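Local structure of ESX-5 secretion system protein EccC5 (Mycobacterium tuberculosis, 6J18) at residues A[123-128]-A[157-162]; A[209-214]-A[239-244]. The protein is the ATPase component of the ESX-5 type VII secretion system, binding and hydrolysing ATP as part of a membrane complex that secretes EsxN, PE_PGRS and PPE proteins. All blocks are in the same frame, centred on the assembly; numbering follows the deposited sequence.

Overall arrangement
Both contacts belong to the same ATPase domain of the FtsK/SpoIIIE family and reach the same mixed, mainly parallel central sheet. They follow one another along the chain: contact 1 (123-128 with 157-162) closes before contact 2 (209-214 with 239-244) opens. Their centres lie about 20 Å apart, and their nearest atoms about 8 Å. Strand 137-143 links them, pairing with 122-123 and 158-162 of contact 1 and also with 203-208, which runs into contact 2. Contact 1 joins the loop after strand 122-123 to the run leading into strand 158-162 at the periphery of the sheet, away from the annotated sites, whereas contact 2 lies deep in the domain beside the bound magnesium ion and ATP.

Contact 1: residues A[123-128]-A[157-162]; sequences PGASSA and YVERFA
With CG of E159 anti to the backbone N (chi1 178°) and the chain then bent at chi2 (72°), the carboxylate swings round to S126, although the first bond of the side chain does not aim that way. Both oxygens are used. OE1 of E159 accepts the backbone N-H of S126 at 2.7 Å in a nearly straight bond (164° at the hydrogen), and OE2 of E159 accepts the hydroxyl OG of S126 at 2.8 Å. Each oxygen is approached on its syn side, the amide lying nearer the carboxylate plane than the hydroxyl does. Two bonds to one serine fix the rotation of the carboxylate, and they anchor S126 at the second position of the type I beta turn 125-128, which A128 N closes on A125 O at 2.9 Å. Next to this pair, CB of A125 points at the other segment and lies 3.6 Å from E159 OE1.

At the other end, P123 sets its CA over one face of the Y157 ring. This CA sits 3.7 Å from the ring centroid in a CH-pi contact, displaced toward CE1, while P123 CB comes to 3.9 Å from Y157 CE2. The tyrosine's first side-chain bond leads away from P123, yet its ring swings back and crosses the proline obliquely, and its hydroxyl is held by the carbonyl of Y121, just before segment 123-128.

The two segments are joined through strand 137-143 as well: G124 O receives NE2 of Q139, and the backbones of Y157 and E159 both bond to V140. An acidic side chain bridging to the start of a type I turn and a proline-tyrosine CH-pi contact together join the loop after strand 122-123 to the run leading into strand 158-162, at the periphery of the RecA-like sheet of an FtsK-type ATPase.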
ATOM      1  N   PRO A 123       4.128  17.093   1.881  1.00 24.29           N
ATOM      2  CA  PRO A 123       3.825  16.559   3.216  1.00 22.43           C
ATOM      3  C   PRO A 123       2.416  16.929   3.684  1.00 23.85           C
ATOM      4  O   PRO A 123       2.047  18.103   3.650  1.00 24.50           O
ATOM      5  CB  PRO A 123       4.894  17.207   4.104  1.00 22.11           C
ATOM      6  CG  PRO A 123       5.332  18.422   3.354  1.00 25.31           C
ATOM      7  CD  PRO A 123       5.266  18.028   1.911  1.00 24.85           C
ATOM      8  N   GLY A 124       1.648  15.936   4.120  1.00 23.34           N
ATOM      9  CA  GLY A 124       0.241  16.141   4.416  1.00 22.97           C
ATOM     10  C   GLY A 124      -0.208  15.870   5.841  1.00 23.75           C
ATOM     11  O   GLY A 124      -1.408  15.819   6.110  1.00 22.86           O
ATOM     12  N   ALA A 125       0.739  15.694   6.760  1.00 24.91           N
ATOM     13  CA  ALA A 125       0.395  15.573   8.174  1.00 24.99           C
ATOM     14  C   ALA A 125      -0.160  16.904   8.672  1.00 25.88           C
ATOM     15  O   ALA A 125       0.119  17.946   8.086  1.00 25.37           O
ATOM     16  CB  ALA A 125       1.602  15.150   8.993  1.00 25.93           C
ATOM     17  N   SER A 126      -0.935  16.865   9.752  1.00 26.29           N
ATOM     18  CA  SER A 126      -1.662  18.045  10.233  1.00 29.64           C
ATOM     19  C   SER A 126      -0.775  19.263  10.495  1.00 30.92           C
ATOM     20  O   SER A 126      -1.187  20.398  10.256  1.00 32.35           O
ATOM     21  CB  SER A 126      -2.434  17.698  11.506  1.00 33.25           C
ATOM     22  OG  SER A 126      -3.505  16.814  11.224  1.00 35.74           O
ATOM     23  N   SER A 127       0.441  19.025  10.976  1.00 30.13           N
ATOM     24  CA  SER A 127       1.345  20.116  11.327  1.00 31.10           C
ATOM     25  C   SER A 127       2.212  20.566  10.151  1.00 30.74           C
ATOM     26  O   SER A 127       3.002  21.502  10.279  1.00 32.41           O
ATOM     27  CB  SER A 127       2.234  19.705  12.500  1.00 29.54           C
ATOM     28  OG  SER A 127       2.975  18.537  12.192  1.00 31.88           O
ATOM     29  N   ALA A 128       2.065  19.900   9.009  1.00 26.98           N
ATOM     30  CA  ALA A 128       2.826  20.260   7.817  1.00 25.34           C
ATOM     31  C   ALA A 128       2.300  21.568   7.228  1.00 26.60           C
ATOM     32  O   ALA A 128       1.142  21.918   7.442  1.00 26.14           O
ATOM     33  CB  ALA A 128       2.761  19.135   6.785  1.00 22.52           C
ATOM     34  N   TYR A 157       4.875  13.788   7.166  1.00 23.07           N
ATOM     35  CA  TYR A 157       4.062  12.869   6.373  1.00 23.15           C
ATOM     36  C   TYR A 157       3.255  11.939   7.269  1.00 23.65           C
ATOM     37  O   TYR A 157       2.078  11.678   7.014  1.00 23.88           O
ATOM     38  CB  TYR A 157       4.936  12.037   5.433  1.00 22.52           C
ATOM     39  CG  TYR A 157       5.413  12.778   4.209  1.00 21.84           C
ATOM     40  CD1 TYR A 157       4.636  12.834   3.060  1.00 21.37           C
ATOM     41  CD2 TYR A 157       6.643  13.420   4.201  1.00 22.85           C
ATOM     42  CE1 TYR A 157       5.072  13.510   1.936  1.00 23.60           C
ATOM     43  CE2 TYR A 157       7.087  14.100   3.086  1.00 24.27           C
ATOM     44  CZ  TYR A 157       6.298  14.143   1.956  1.00 23.54           C
ATOM     45  OH  TYR A 157       6.740  14.821   0.844  1.00 24.26           O
ATOM     46  N   VAL A 158       3.901  11.436   8.316  1.00 22.96           N
ATOM     47  CA  VAL A 158       3.276  10.468   9.207  1.00 23.58           C
ATOM     48  C   VAL A 158       2.381  11.151  10.230  1.00 24.33           C
ATOM     49  O   VAL A 158       2.860  11.725  11.208  1.00 25.86           O
ATOM     50  CB  VAL A 158       4.327   9.619   9.943  1.00 23.42           C
ATOM     51  CG1 VAL A 158       3.647   8.591  10.835  1.00 23.42           C
ATOM     52  CG2 VAL A 158       5.244   8.935   8.942  1.00 23.86           C
ATOM     53  N   GLU A 159       1.076  11.086   9.992  1.00 25.27           N
ATOM     54  CA  GLU A 159       0.095  11.654  10.904  1.00 26.94           C
ATOM     55  C   GLU A 159       0.043  10.856  12.199  1.00 29.04           C
ATOM     56  O   GLU A 159       0.151  11.412  13.292  1.00 30.22           O
ATOM     57  CB  GLU A 159      -1.288  11.685  10.250  1.00 26.86           C
ATOM     58  CG  GLU A 159      -2.409  12.210  11.135  1.00 29.76           C
ATOM     59  CD  GLU A 159      -2.335  13.709  11.363  1.00 33.48           C
ATOM     60  OE1 GLU A 159      -1.473  14.371  10.747  1.00 33.75           O
ATOM     61  OE2 GLU A 159      -3.149  14.228  12.154  1.00 36.13           O
ATOM     62  N   ARG A 160      -0.136   9.546  12.063  1.00 28.34           N
ATOM     63  CA  ARG A 160      -0.195   8.653  13.213  0.55 30.16           C
ATOM     64  C   ARG A 160       0.519   7.340  12.919  1.00 28.84           C
ATOM     65  O   ARG A 160       0.478   6.836  11.797  1.00 28.50           O
ATOM     66  CB  ARG A 160      -1.648   8.377  13.611  0.55 32.05           C
ATOM     67  CG  ARG A 160      -2.386   9.573  14.196  0.55 35.11           C
ATOM     68  CD  ARG A 160      -1.999   9.817  15.647  0.55 37.24           C
ATOM     69  NE  ARG A 160      -2.953   9.218  16.575  0.55 38.71           N
ATOM     70  CZ  ARG A 160      -2.758   8.071  17.216  0.55 39.37           C
ATOM     71  NH1 ARG A 160      -1.635   7.388  17.032  0.55 38.60           N
ATOM     72  NH2 ARG A 160      -3.685   7.605  18.042  0.55 39.62           N
ATOM     73  N   PHE A 161       1.183   6.793  13.929  1.00 29.29           N
ATOM     74  CA  PHE A 161       1.766   5.463  13.805  1.00 29.66           C
ATOM     75  C   PHE A 161       1.464   4.666  15.069  1.00 29.85           C
ATOM     76  O   PHE A 161       1.323   5.236  16.152  1.00 29.85           O
ATOM     77  CB  PHE A 161       3.275   5.523  13.535  1.00 30.13           C
ATOM     78  CG  PHE A 161       4.069   6.213  14.607  1.00 34.11           C
ATOM     79  CD1 PHE A 161       4.591   5.497  15.672  1.00 35.00           C
ATOM     80  CD2 PHE A 161       4.321   7.573  14.533  1.00 35.70           C
ATOM     81  CE1 PHE A 161       5.330   6.128  16.654  1.00 37.18           C
ATOM     82  CE2 PHE A 161       5.061   8.209  15.511  1.00 37.16           C
ATOM     83  CZ  PHE A 161       5.566   7.486  16.574  1.00 37.87           C
ATOM     84  N   ALA A 162       1.341   3.352  14.920  1.00 28.35           N
ATOM     85  CA  ALA A 162       0.972   2.489  16.036  1.00 28.82           C
ATOM     86  C   ALA A 162       1.822   1.226  16.053  1.00 29.94           C
ATOM     87  O   ALA A 162       2.051   0.606  15.015  1.00 27.70           O
ATOM     88  CB  ALA A 162      -0.503   2.137  15.962  1.00 28.90           C
TER

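Contact 2: residues A[209-214]-A[239-244]; sequences DDIQQL and VIVTRT
D209 and T242 meet obliquely: OD1 of D209 accepts a hydrogen bond from the hydroxyl OG1 of T242 at 2.5 Å, a doubtfully short separation. The same hydroxyl accepts a bond from a water at 2.9 Å from T242 OG1, and this water also donates to OD1 of D210. The other oxygen of D209, OD2, bonds to the hydroxyl of T107, so the carboxylate is held between two threonines.

Q212 lies at about a right angle to T244. With CG between the backbone N and carbonyl carbon (chi1 69°) and a bend at chi2, its OE1 receives T244 N at 3.1 Å from well above the carbonyl plane, 66° out of it, while Q212 NE2 reaches D210 OD1 at 3.2 Å, almost within the amide plane, tying T244 to D210. CB of Q212 rests over one face of the R243 guanidinium, offset toward its rim; NH1 of R243 bonds to the carbonyl of G246.

I211 crosses both V241 and R243 nearly perpendicularly, its CD1 3.6 Å from V241 CG1 and its CG2 3.6 Å from R243 CB. Its backbone N bonds to T242 O at 3.1 Å.

D209 and D210 directly follow the hydrophobic strand 203-208, consistent with a Walker B motif; the side chain of D209 comes within about 4 Å of the bound magnesium ion, and D210 touches the ATP. Strand 237-244 runs parallel between 203-208 and 96-100, as in ASCE-type P-loop ATPases; L110 of helix 106-120 packs on D209 and T242, and L257 of helix 255-262 touches R243.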
ATOM      1  N   ASP A 209       2.396  -3.130   8.020  1.00 23.65           N
ATOM      2  CA  ASP A 209       3.390  -4.186   7.882  1.00 24.99           C
ATOM      3  C   ASP A 209       3.066  -5.306   8.867  1.00 24.78           C
ATOM      4  O   ASP A 209       2.670  -5.038  10.001  1.00 22.87           O
ATOM      5  CB  ASP A 209       4.802  -3.641   8.124  1.00 23.95           C
ATOM      6  CG  ASP A 209       5.886  -4.524   7.525  1.00 22.95           C
ATOM      7  OD1 ASP A 209       5.548  -5.493   6.815  1.00 19.99           O
ATOM      8  OD2 ASP A 209       7.081  -4.237   7.750  1.00 22.76           O
ATOM      9  N   ASP A 210       3.217  -6.551   8.417  1.00 25.38           N
ATOM     10  CA  ASP A 210       2.993  -7.730   9.256  1.00 24.83           C
ATOM     11  C   ASP A 210       1.585  -7.780   9.844  1.00 25.93           C
ATOM     12  O   ASP A 210       1.412  -7.775  11.063  1.00 26.71           O
ATOM     13  CB  ASP A 210       4.027  -7.781  10.385  1.00 24.16           C
ATOM     14  CG  ASP A 210       5.447  -7.865   9.869  1.00 23.76           C
ATOM     15  OD1 ASP A 210       5.703  -8.678   8.955  1.00 23.22           O
ATOM     16  OD2 ASP A 210       6.307  -7.114  10.373  1.00 23.97           O
ATOM     17  N   ILE A 211       0.582  -7.846   8.973  1.00 28.34           N
ATOM     18  CA  ILE A 211      -0.810  -7.860   9.412  1.00 29.99           C
ATOM     19  C   ILE A 211      -1.164  -9.164  10.128  1.00 31.36           C
ATOM     20  O   ILE A 211      -2.175  -9.242  10.825  1.00 33.16           O
ATOM     21  CB  ILE A 211      -1.779  -7.650   8.224  1.00 29.65           C
ATOM     22  CG1 ILE A 211      -3.157  -7.200   8.717  1.00 31.07           C
ATOM     23  CG2 ILE A 211      -1.885  -8.909   7.381  1.00 28.84           C
ATOM     24  CD1 ILE A 211      -4.128  -6.872   7.605  1.00 30.77           C
ATOM     25  N   GLN A 212      -0.321 -10.183   9.974  1.00 30.62           N
ATOM     26  CA  GLN A 212      -0.581 -11.481  10.592  1.00 31.00           C
ATOM     27  C   GLN A 212      -0.517 -11.406  12.116  1.00 33.55           C
ATOM     28  O   GLN A 212      -1.033 -12.281  12.810  1.00 35.31           O
ATOM     29  CB  GLN A 212       0.408 -12.535  10.084  1.00 30.00           C
ATOM     30  CG  GLN A 212       1.847 -12.336  10.545  1.00 29.14           C
ATOM     31  CD  GLN A 212       2.617 -11.354   9.681  1.00 26.65           C
ATOM     32  OE1 GLN A 212       2.107 -10.861   8.675  1.00 23.77           O
ATOM     33  NE2 GLN A 212       3.854 -11.069  10.070  1.00 25.95           N
ATOM     34  N   GLN A 213       0.117 -10.358  12.632  1.00 32.54           N
ATOM     35  CA  GLN A 213       0.264 -10.189  14.072  1.00 35.95           C
ATOM     36  C   GLN A 213      -1.001  -9.630  14.712  1.00 36.43           C
ATOM     37  O   GLN A 213      -1.165  -9.682  15.930  1.00 38.53           O
ATOM     38  CB  GLN A 213       1.449  -9.278  14.381  1.00 36.48           C
ATOM     39  CG  GLN A 213       2.796  -9.890  14.055  1.00 38.72           C
ATOM     40  CD  GLN A 213       3.937  -9.137  14.700  1.00 42.56           C
ATOM     41  OE1 GLN A 213       3.717  -8.200  15.467  1.00 44.53           O
ATOM     42  NE2 GLN A 213       5.164  -9.542  14.395  1.00 43.21           N
ATOM     43  N   LEU A 214      -1.891  -9.092  13.886  1.00 35.48           N
ATOM     44  CA  LEU A 214      -3.153  -8.547  14.375  1.00 38.59           C
ATOM     45  C   LEU A 214      -4.184  -9.652  14.578  1.00 41.76           C
ATOM     46  O   LEU A 214      -4.139 -10.678  13.900  1.00 43.24           O
ATOM     47  CB  LEU A 214      -3.694  -7.496  13.402  1.00 38.09           C
ATOM     48  CG  LEU A 214      -2.773  -6.321  13.072  1.00 37.59           C
ATOM     49  CD1 LEU A 214      -3.396  -5.442  12.001  1.00 36.75           C
ATOM     50  CD2 LEU A 214      -2.473  -5.513  14.324  1.00 39.49           C
ATOM     51  N   VAL A 239      -4.847   1.692   0.775  1.00 22.94           N
ATOM     52  CA  VAL A 239      -4.480   0.671   1.747  1.00 23.34           C
ATOM     53  C   VAL A 239      -3.383  -0.235   1.195  1.00 23.93           C
ATOM     54  O   VAL A 239      -3.574  -0.919   0.190  1.00 22.61           O
ATOM     55  CB  VAL A 239      -5.692  -0.184   2.155  1.00 24.28           C
ATOM     56  CG1 VAL A 239      -5.288  -1.202   3.206  1.00 24.69           C
ATOM     57  CG2 VAL A 239      -6.816   0.704   2.677  1.00 24.19           C
ATOM     58  N   ILE A 240      -2.232  -0.226   1.858  1.00 24.88           N
ATOM     59  CA  ILE A 240      -1.087  -1.021   1.429  1.00 23.90           C
ATOM     60  C   ILE A 240      -0.634  -1.927   2.573  1.00 23.18           C
ATOM     61  O   ILE A 240      -0.161  -1.450   3.605  1.00 21.30           O
ATOM     62  CB  ILE A 240       0.076  -0.125   0.969  1.00 24.00           C
ATOM     63  CG1 ILE A 240      -0.407   0.852  -0.107  1.00 26.33           C
ATOM     64  CG2 ILE A 240       1.212  -0.969   0.427  1.00 23.35           C
ATOM     65  CD1 ILE A 240       0.634   1.863  -0.532  1.00 27.71           C
ATOM     66  N   VAL A 241      -0.788  -3.236   2.384  1.00 21.84           N
ATOM     67  CA  VAL A 241      -0.612  -4.203   3.467  1.00 22.90           C
ATOM     68  C   VAL A 241       0.320  -5.356   3.084  1.00 23.98           C
ATOM     69  O   VAL A 241       0.311  -5.817   1.943  1.00 21.93           O
ATOM     70  CB  VAL A 241      -1.983  -4.789   3.902  1.00 38.41           C
ATOM     71  CG1 VAL A 241      -1.819  -5.799   5.022  1.00 40.31           C
ATOM     72  CG2 VAL A 241      -2.926  -3.678   4.331  1.00 38.25           C
ATOM     73  N   THR A 242       1.126  -5.811   4.041  1.00 24.57           N
ATOM     74  CA  THR A 242       1.936  -7.009   3.852  1.00 23.94           C
ATOM     75  C   THR A 242       1.556  -8.099   4.851  1.00 24.18           C
ATOM     76  O   THR A 242       1.081  -7.813   5.951  1.00 20.29           O
ATOM     77  CB  THR A 242       3.443  -6.719   3.996  1.00 22.44           C
ATOM     78  OG1 THR A 242       3.755  -6.462   5.371  1.00 23.39           O
ATOM     79  CG2 THR A 242       3.845  -5.527   3.143  1.00 20.51           C
ATOM     80  N   ARG A 243       1.771  -9.351   4.458  1.00 23.91           N
ATOM     81  CA  ARG A 243       1.544 -10.486   5.346  1.00 25.55           C
ATOM     82  C   ARG A 243       2.493 -11.626   5.006  1.00 25.10           C
ATOM     83  O   ARG A 243       2.789 -11.864   3.837  1.00 24.33           O
ATOM     84  CB  ARG A 243       0.097 -10.974   5.252  1.00 26.50           C
ATOM     85  CG  ARG A 243      -0.262 -12.024   6.296  1.00 26.93           C
ATOM     86  CD  ARG A 243      -1.534 -12.773   5.933  1.00 28.08           C
ATOM     87  NE  ARG A 243      -1.974 -13.651   7.015  1.00 29.36           N
ATOM     88  CZ  ARG A 243      -1.447 -14.844   7.277  1.00 33.02           C
ATOM     89  NH1 ARG A 243      -0.451 -15.312   6.536  1.00 32.50           N
ATOM     90  NH2 ARG A 243      -1.916 -15.569   8.283  1.00 35.74           N
ATOM     91  N   THR A 244       2.971 -12.326   6.031  1.00 25.35           N
ATOM     92  CA  THR A 244       3.769 -13.526   5.818  1.00 26.84           C
ATOM     93  C   THR A 244       2.935 -14.574   5.083  1.00 28.78           C
ATOM     94  O   THR A 244       1.719 -14.645   5.258  1.00 29.00           O
ATOM     95  CB  THR A 244       4.293 -14.105   7.142  1.00 26.15           C
ATOM     96  OG1 THR A 244       3.222 -14.183   8.091  1.00 25.17           O
ATOM     97  CG2 THR A 244       5.393 -13.219   7.708  1.00 26.04           C
TER
HETATM   98  O   HOH W   1       4.400  -9.081   6.562  1.00 24.32           O